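Local coordinates for protein Cyclo(L-leucyl-L-leucyl) synthase (Staphylococcus haemolyticus, PDB 6EZ3) that catalyses the ATP-independent formation of cyclo(L-leucyl-L-leucyl) from two leucyl-tRNA molecules and can also incorporate other nonpolar residues such as phenylalanine and methionine, at residues Q2-T10 / Y38-N49. Numbering follows the deposited sequence.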
ATOM      1  N   GLN A   2       0.437  20.961   2.321  1.00 74.16           N
ATOM      2  CA  GLN A   2       0.039  22.358   2.061  1.00 73.83           C
ATOM      3  C   GLN A   2      -1.480  22.480   2.150  1.00 75.71           C
ATOM      4  O   GLN A   2      -2.018  23.421   2.740  1.00 75.20           O
ATOM      5  CB  GLN A   2       0.475  22.820   0.659  1.00 75.15           C
ATOM      6  CG  GLN A   2       1.768  22.228   0.126  1.00 82.77           C
ATOM      7  CD  GLN A   2       1.839  22.512  -1.347  1.00100.42           C
ATOM      8  OE1 GLN A   2       1.300  21.765  -2.171  1.00 97.78           O
ATOM      9  NE2 GLN A   2       2.424  23.643  -1.705  1.00 87.46           N
ATOM     10  N   ASN A   3      -2.152  21.518   1.518  1.00 70.11           N
ATOM     11  CA  ASN A   3      -3.595  21.367   1.448  1.00 68.72           C
ATOM     12  C   ASN A   3      -3.977  20.047   2.139  1.00 67.65           C
ATOM     13  O   ASN A   3      -5.134  19.612   2.055  1.00 67.25           O
ATOM     14  CB  ASN A   3      -4.063  21.409  -0.032  1.00 72.74           C
ATOM     15  CG  ASN A   3      -3.217  20.644  -1.041  1.00101.29           C
ATOM     16  OD1 ASN A   3      -1.982  20.801  -1.141  1.00 93.21           O
ATOM     17  ND2 ASN A   3      -3.888  19.859  -1.875  1.00 95.21           N
ATOM     18  N   PHE A   4      -2.975  19.435   2.853  1.00 59.92           N
ATOM     19  CA  PHE A   4      -3.040  18.162   3.591  1.00 56.53           C
ATOM     20  C   PHE A   4      -2.496  18.232   4.998  1.00 58.21           C
ATOM     21  O   PHE A   4      -1.354  18.651   5.197  1.00 57.43           O
ATOM     22  CB  PHE A   4      -2.241  17.081   2.855  1.00 56.60           C
ATOM     23  CG  PHE A   4      -3.037  16.403   1.788  1.00 56.67           C
ATOM     24  CD1 PHE A   4      -3.712  15.230   2.050  1.00 58.36           C
ATOM     25  CD2 PHE A   4      -3.124  16.946   0.515  1.00 58.71           C
ATOM     26  CE1 PHE A   4      -4.457  14.602   1.056  1.00 59.39           C
ATOM     27  CE2 PHE A   4      -3.872  16.317  -0.482  1.00 60.93           C
ATOM     28  CZ  PHE A   4      -4.541  15.156  -0.201  1.00 58.67           C
ATOM     29  N   LYS A   5      -3.277  17.722   5.961  1.00 53.75           N
ATOM     30  CA  LYS A   5      -2.866  17.589   7.353  1.00 53.78           C
ATOM     31  C   LYS A   5      -2.156  16.226   7.454  1.00 57.51           C
ATOM     32  O   LYS A   5      -2.757  15.184   7.120  1.00 57.91           O
ATOM     33  CB  LYS A   5      -4.071  17.659   8.314  1.00 56.01           C
ATOM     34  CG  LYS A   5      -3.662  17.872   9.773  1.00 65.21           C
ATOM     35  CD  LYS A   5      -4.296  16.860  10.738  1.00 63.37           C
ATOM     36  CE  LYS A   5      -3.837  17.157  12.145  1.00 69.08           C
ATOM     37  NZ  LYS A   5      -4.107  16.044  13.086  1.00 76.98           N
ATOM     38  N   VAL A   6      -0.877  16.243   7.868  1.00 51.66           N
ATOM     39  CA  VAL A   6      -0.072  15.022   7.941  1.00 50.69           C
ATOM     40  C   VAL A   6       0.077  14.510   9.376  1.00 55.70           C
ATOM     41  O   VAL A   6       0.501  15.273  10.250  1.00 57.89           O
ATOM     42  CB  VAL A   6       1.292  15.216   7.228  1.00 52.57           C
ATOM     43  CG1 VAL A   6       2.130  13.943   7.256  1.00 52.08           C
ATOM     44  CG2 VAL A   6       1.097  15.697   5.797  1.00 51.81           C
ATOM     45  N   ASP A   7      -0.252  13.215   9.609  1.00 49.35           N
ATOM     46  CA  ASP A   7      -0.105  12.545  10.915  1.00 47.95           C
ATOM     47  C   ASP A   7       0.974  11.481  10.812  1.00 49.97           C
ATOM     48  O   ASP A   7       1.283  11.041   9.720  1.00 50.65           O
ATOM     49  CB  ASP A   7      -1.436  11.977  11.429  1.00 49.73           C
ATOM     50  CG  ASP A   7      -2.483  13.055  11.689  1.00 66.07           C
ATOM     51  OD1 ASP A   7      -2.349  13.781  12.712  1.00 64.73           O
ATOM     52  OD2 ASP A   7      -3.423  13.202  10.840  1.00 76.49           O
ATOM     53  N   PHE A   8       1.578  11.093  11.921  1.00 46.18           N
ATOM     54  CA  PHE A   8       2.702  10.156  11.923  1.00 46.04           C
ATOM     55  C   PHE A   8       2.472   8.928  12.788  1.00 48.72           C
ATOM     56  O   PHE A   8       1.888   9.028  13.870  1.00 47.55           O
ATOM     57  CB  PHE A   8       3.998  10.888  12.359  1.00 48.39           C
ATOM     58  CG  PHE A   8       4.215  12.171  11.591  1.00 50.95           C
ATOM     59  CD1 PHE A   8       4.850  12.159  10.351  1.00 55.05           C
ATOM     60  CD2 PHE A   8       3.687  13.378  12.051  1.00 52.48           C
ATOM     61  CE1 PHE A   8       4.983  13.338   9.603  1.00 55.57           C
ATOM     62  CE2 PHE A   8       3.799  14.546  11.289  1.00 55.17           C
ATOM     63  CZ  PHE A   8       4.467  14.525  10.082  1.00 53.55           C
ATOM     64  N   LEU A   9       2.960   7.768  12.314  1.00 44.87           N
ATOM     65  CA  LEU A   9       2.871   6.516  13.052  1.00 44.32           C
ATOM     66  C   LEU A   9       3.874   6.528  14.201  1.00 51.88           C
ATOM     67  O   LEU A   9       3.538   6.063  15.298  1.00 52.46           O
ATOM     68  CB  LEU A   9       3.103   5.323  12.127  1.00 43.49           C
ATOM     69  CG  LEU A   9       2.789   3.959  12.690  1.00 46.12           C
ATOM     70  CD1 LEU A   9       1.306   3.687  12.673  1.00 44.99           C
ATOM     71  CD2 LEU A   9       3.478   2.911  11.894  1.00 48.88           C
ATOM     72  N   THR A  10       5.092   7.073  13.954  1.00 49.89           N
ATOM     73  CA  THR A  10       6.148   7.203  14.970  1.00 50.35           C
ATOM     74  C   THR A  10       6.809   8.568  14.899  1.00 54.88           C
ATOM     75  O   THR A  10       6.582   9.299  13.937  1.00 54.75           O
ATOM     76  CB  THR A  10       7.215   6.056  14.884  1.00 55.43           C
ATOM     77  OG1 THR A  10       8.190   6.311  13.869  1.00 58.78           O
ATOM     78  CG2 THR A  10       6.620   4.698  14.721  1.00 45.87           C
ATOM     79  N   TYR A  38      -8.974  13.269  -6.290  1.00 48.87           N
ATOM     80  CA  TYR A  38      -8.065  12.975  -5.182  1.00 46.39           C
ATOM     81  C   TYR A  38      -6.665  12.543  -5.646  1.00 44.84           C
ATOM     82  O   TYR A  38      -5.656  13.116  -5.221  1.00 41.17           O
ATOM     83  CB  TYR A  38      -8.682  11.896  -4.275  1.00 45.96           C
ATOM     84  CG  TYR A  38      -7.926  11.724  -2.986  1.00 44.57           C
ATOM     85  CD1 TYR A  38      -7.964  12.700  -2.001  1.00 46.12           C
ATOM     86  CD2 TYR A  38      -7.122  10.613  -2.773  1.00 44.57           C
ATOM     87  CE1 TYR A  38      -7.212  12.582  -0.834  1.00 45.88           C
ATOM     88  CE2 TYR A  38      -6.371  10.480  -1.605  1.00 45.18           C
ATOM     89  CZ  TYR A  38      -6.430  11.464  -0.633  1.00 43.92           C
ATOM     90  OH  TYR A  38      -5.742  11.335   0.536  1.00 35.15           O
ATOM     91  N   ILE A  39      -6.619  11.511  -6.500  1.00 41.04           N
ATOM     92  CA  ILE A  39      -5.375  10.969  -7.030  1.00 40.86           C
ATOM     93  C   ILE A  39      -4.452  12.083  -7.531  1.00 47.79           C
ATOM     94  O   ILE A  39      -3.248  12.053  -7.243  1.00 49.10           O
ATOM     95  CB  ILE A  39      -5.657   9.891  -8.076  1.00 42.94           C
ATOM     96  CG1 ILE A  39      -6.410   8.731  -7.416  1.00 43.17           C
ATOM     97  CG2 ILE A  39      -4.350   9.422  -8.736  1.00 42.63           C
ATOM     98  CD1 ILE A  39      -7.122   7.914  -8.324  1.00 55.19           C
ATOM     99  N   ARG A  40      -5.039  13.094  -8.215  1.00 42.46           N
ATOM    100  CA  ARG A  40      -4.341  14.259  -8.734  1.00 41.36           C
ATOM    101  C   ARG A  40      -3.785  15.110  -7.596  1.00 45.79           C
ATOM    102  O   ARG A  40      -2.595  15.439  -7.597  1.00 43.82           O
ATOM    103  CB  ARG A  40      -5.269  15.041  -9.656  1.00 40.98           C
ATOM    104  CG  ARG A  40      -5.684  14.160 -10.828  1.00 58.04           C
ATOM    105  CD  ARG A  40      -6.229  14.869 -12.048  1.00 67.59           C
ATOM    106  NE  ARG A  40      -6.712  13.885 -13.015  1.00 67.92           N
ATOM    107  CZ  ARG A  40      -6.071  13.522 -14.120  1.00 71.95           C
ATOM    108  NH1 ARG A  40      -6.605  12.618 -14.936  1.00 49.68           N
ATOM    109  NH2 ARG A  40      -4.905  14.081 -14.435  1.00 46.60           N
ATOM    110  N   LYS A  41      -4.647  15.409  -6.604  1.00 44.75           N
ATOM    111  CA  LYS A  41      -4.334  16.172  -5.401  1.00 45.05           C
ATOM    112  C   LYS A  41      -3.077  15.621  -4.746  1.00 48.83           C
ATOM    113  O   LYS A  41      -2.137  16.378  -4.527  1.00 51.78           O
ATOM    114  CB  LYS A  41      -5.504  16.085  -4.377  1.00 49.10           C
ATOM    115  CG  LYS A  41      -6.322  17.362  -4.225  1.00 69.86           C
ATOM    116  CD  LYS A  41      -6.879  17.537  -2.812  1.00 69.21           C
ATOM    117  CE  LYS A  41      -7.912  18.633  -2.736  1.00 73.64           C
ATOM    118  NZ  LYS A  41      -9.213  18.236  -3.342  1.00 82.49           N
ATOM    119  N   ILE A  42      -3.057  14.308  -4.438  1.00 41.64           N
ATOM    120  CA  ILE A  42      -1.939  13.651  -3.751  1.00 39.73           C
ATOM    121  C   ILE A  42      -0.659  13.692  -4.578  1.00 42.97           C
ATOM    122  O   ILE A  42       0.408  13.801  -4.000  1.00 42.49           O
ATOM    123  CB  ILE A  42      -2.270  12.208  -3.240  1.00 41.55           C
ATOM    124  CG1 ILE A  42      -2.821  11.306  -4.351  1.00 40.20           C
ATOM    125  CG2 ILE A  42      -3.213  12.265  -2.016  1.00 42.32           C
ATOM    126  CD1 ILE A  42      -3.044   9.911  -3.995  1.00 45.16           C
ATOM    127  N   ILE A  43      -0.760  13.621  -5.920  1.00 39.06           N
ATOM    128  CA  ILE A  43       0.406  13.690  -6.795  1.00 37.56           C
ATOM    129  C   ILE A  43       0.968  15.111  -6.759  1.00 43.27           C
ATOM    130  O   ILE A  43       2.165  15.298  -6.505  1.00 44.67           O
ATOM    131  CB  ILE A  43       0.132  13.173  -8.220  1.00 39.20           C
ATOM    132  CG1 ILE A  43      -0.247  11.674  -8.174  1.00 38.89           C
ATOM    133  CG2 ILE A  43       1.345  13.451  -9.125  1.00 38.56           C
ATOM    134  CD1 ILE A  43      -0.082  10.862  -9.532  1.00 45.83           C
ATOM    135  N   GLN A  44       0.097  16.110  -6.944  1.00 38.46           N
ATOM    136  CA  GLN A  44       0.521  17.499  -6.885  1.00 38.58           C
ATOM    137  C   GLN A  44       1.201  17.808  -5.560  1.00 44.37           C
ATOM    138  O   GLN A  44       2.228  18.474  -5.565  1.00 44.38           O
ATOM    139  CB  GLN A  44      -0.653  18.451  -7.162  1.00 40.05           C
ATOM    140  CG  GLN A  44      -0.988  18.636  -8.660  1.00 56.86           C
ATOM    141  CD  GLN A  44       0.147  19.142  -9.535  1.00 77.52           C
ATOM    142  OE1 GLN A  44       1.047  19.891  -9.094  1.00 76.06           O
ATOM    143  NE2 GLN A  44       0.128  18.732 -10.807  1.00 65.52           N
ATOM    144  N   TRP A  45       0.669  17.251  -4.442  1.00 42.65           N
ATOM    145  CA  TRP A  45       1.190  17.362  -3.070  1.00 42.68           C
ATOM    146  C   TRP A  45       2.562  16.691  -2.936  1.00 45.09           C
ATOM    147  O   TRP A  45       3.485  17.297  -2.398  1.00 44.34           O
ATOM    148  CB  TRP A  45       0.205  16.749  -2.047  1.00 41.76           C
ATOM    149  CG  TRP A  45       0.716  16.747  -0.629  1.00 42.64           C
ATOM    150  CD1 TRP A  45       0.687  17.787   0.251  1.00 45.64           C
ATOM    151  CD2 TRP A  45       1.372  15.664   0.049  1.00 42.48           C
ATOM    152  NE1 TRP A  45       1.285  17.420   1.436  1.00 45.27           N
ATOM    153  CE2 TRP A  45       1.721  16.125   1.336  1.00 46.34           C
ATOM    154  CE3 TRP A  45       1.721  14.349  -0.316  1.00 43.95           C
ATOM    155  CZ2 TRP A  45       2.390  15.320   2.266  1.00 45.60           C
ATOM    156  CZ3 TRP A  45       2.403  13.555   0.600  1.00 45.59           C
ATOM    157  CH2 TRP A  45       2.720  14.040   1.876  1.00 46.31           C
ATOM    158  N   ALA A  46       2.691  15.449  -3.440  1.00 40.61           N
ATOM    159  CA  ALA A  46       3.927  14.696  -3.367  1.00 39.86           C
ATOM    160  C   ALA A  46       4.954  15.485  -4.098  1.00 46.72           C
ATOM    161  O   ALA A  46       5.987  15.796  -3.514  1.00 46.48           O
ATOM    162  CB  ALA A  46       3.761  13.329  -4.019  1.00 39.91           C
ATOM    163  N   ASN A  47       4.628  15.884  -5.348  1.00 45.32           N
ATOM    164  CA  ASN A  47       5.489  16.611  -6.272  1.00 46.52           C
ATOM    165  C   ASN A  47       6.041  17.900  -5.711  1.00 54.85           C
ATOM    166  O   ASN A  47       7.236  18.163  -5.864  1.00 57.49           O
ATOM    167  CB  ASN A  47       4.769  16.862  -7.584  1.00 47.07           C
ATOM    168  CG  ASN A  47       5.601  17.553  -8.625  1.00 60.28           C
ATOM    169  OD1 ASN A  47       6.678  17.098  -8.988  1.00 57.01           O
ATOM    170  ND2 ASN A  47       5.088  18.642  -9.161  1.00 48.25           N
ATOM    171  N   SER A  48       5.180  18.691  -5.056  1.00 51.70           N
ATOM    172  CA  SER A  48       5.498  19.991  -4.471  1.00 51.05           C
ATOM    173  C   SER A  48       6.355  19.939  -3.234  1.00 56.42           C
ATOM    174  O   SER A  48       7.211  20.806  -3.059  1.00 60.90           O
ATOM    175  CB  SER A  48       4.225  20.766  -4.184  1.00 53.28           C
ATOM    176  OG  SER A  48       3.547  20.951  -5.418  1.00 67.54           O
ATOM    177  N   ASN A  49       6.142  18.961  -2.381  1.00 48.69           N
ATOM    178  CA  ASN A  49       6.848  18.855  -1.122  1.00 47.21           C
ATOM    179  C   ASN A  49       8.129  17.983  -1.112  1.00 51.40           C
ATOM    180  O   ASN A  49       9.029  18.239  -0.300  1.00 52.40           O
ATOM    181  CB  ASN A  49       5.880  18.356  -0.072  1.00 44.87           C
ATOM    182  CG  ASN A  49       4.836  19.358   0.283  1.00 68.14           C
ATOM    183  OD1 ASN A  49       3.774  19.469  -0.349  1.00 63.63           O
ATOM    184  ND2 ASN A  49       5.130  20.083   1.341  1.00 61.97           N
TER
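Phe4 meets two aromatic residues of helix 36-49 at once, Trp45 and Tyr38, and the three form an aromatic cluster. The edge of the Phe4 ring is turned to the face of the Trp45 five-membered ring, with centroids 5.0 Å apart and planes at 50°. Phe4 CB lies over the face of that five-membered ring in a CH-pi contact, 4.2 Å from its centroid. The CG of Trp45 stands anti to the backbone N (chi1 176°), which helps carry the indole to the strand. Beyond it, Val6 CG2 touches Trp45 CZ2 at 3.8 Å.

The far end of Phe4 fits between other helix residues. Its CZ packs on Ile42 CG2 at 3.7 Å, and Tyr38 OH comes to the ring edge, 3.5 Å from Phe4 CE1. The Phe4 and Tyr38 planes are inclined at 60°. Lys41 lends its aliphatic CD to Phe4 CE2 at 4.0 Å, while its NZ forms a salt bridge with Glu225. At the N-terminal end of segment 2-10, the extended chain of Gln2 runs beside Ser48, with OE1 3.7 Å from Ser48 CB.

Edge strand 4-8 pairs antiparallel with strand 218-225, whose Leu223 touches both Phe4 and Trp45. The side chain of Tyr38 lies about 7 Å from that of Tyr195, which probably binds substrate, as in related enzymes. No hydrogen bond is assigned between the two segments, so strand 4-8 and helix 36-49 are joined mainly by apolar and aromatic contact.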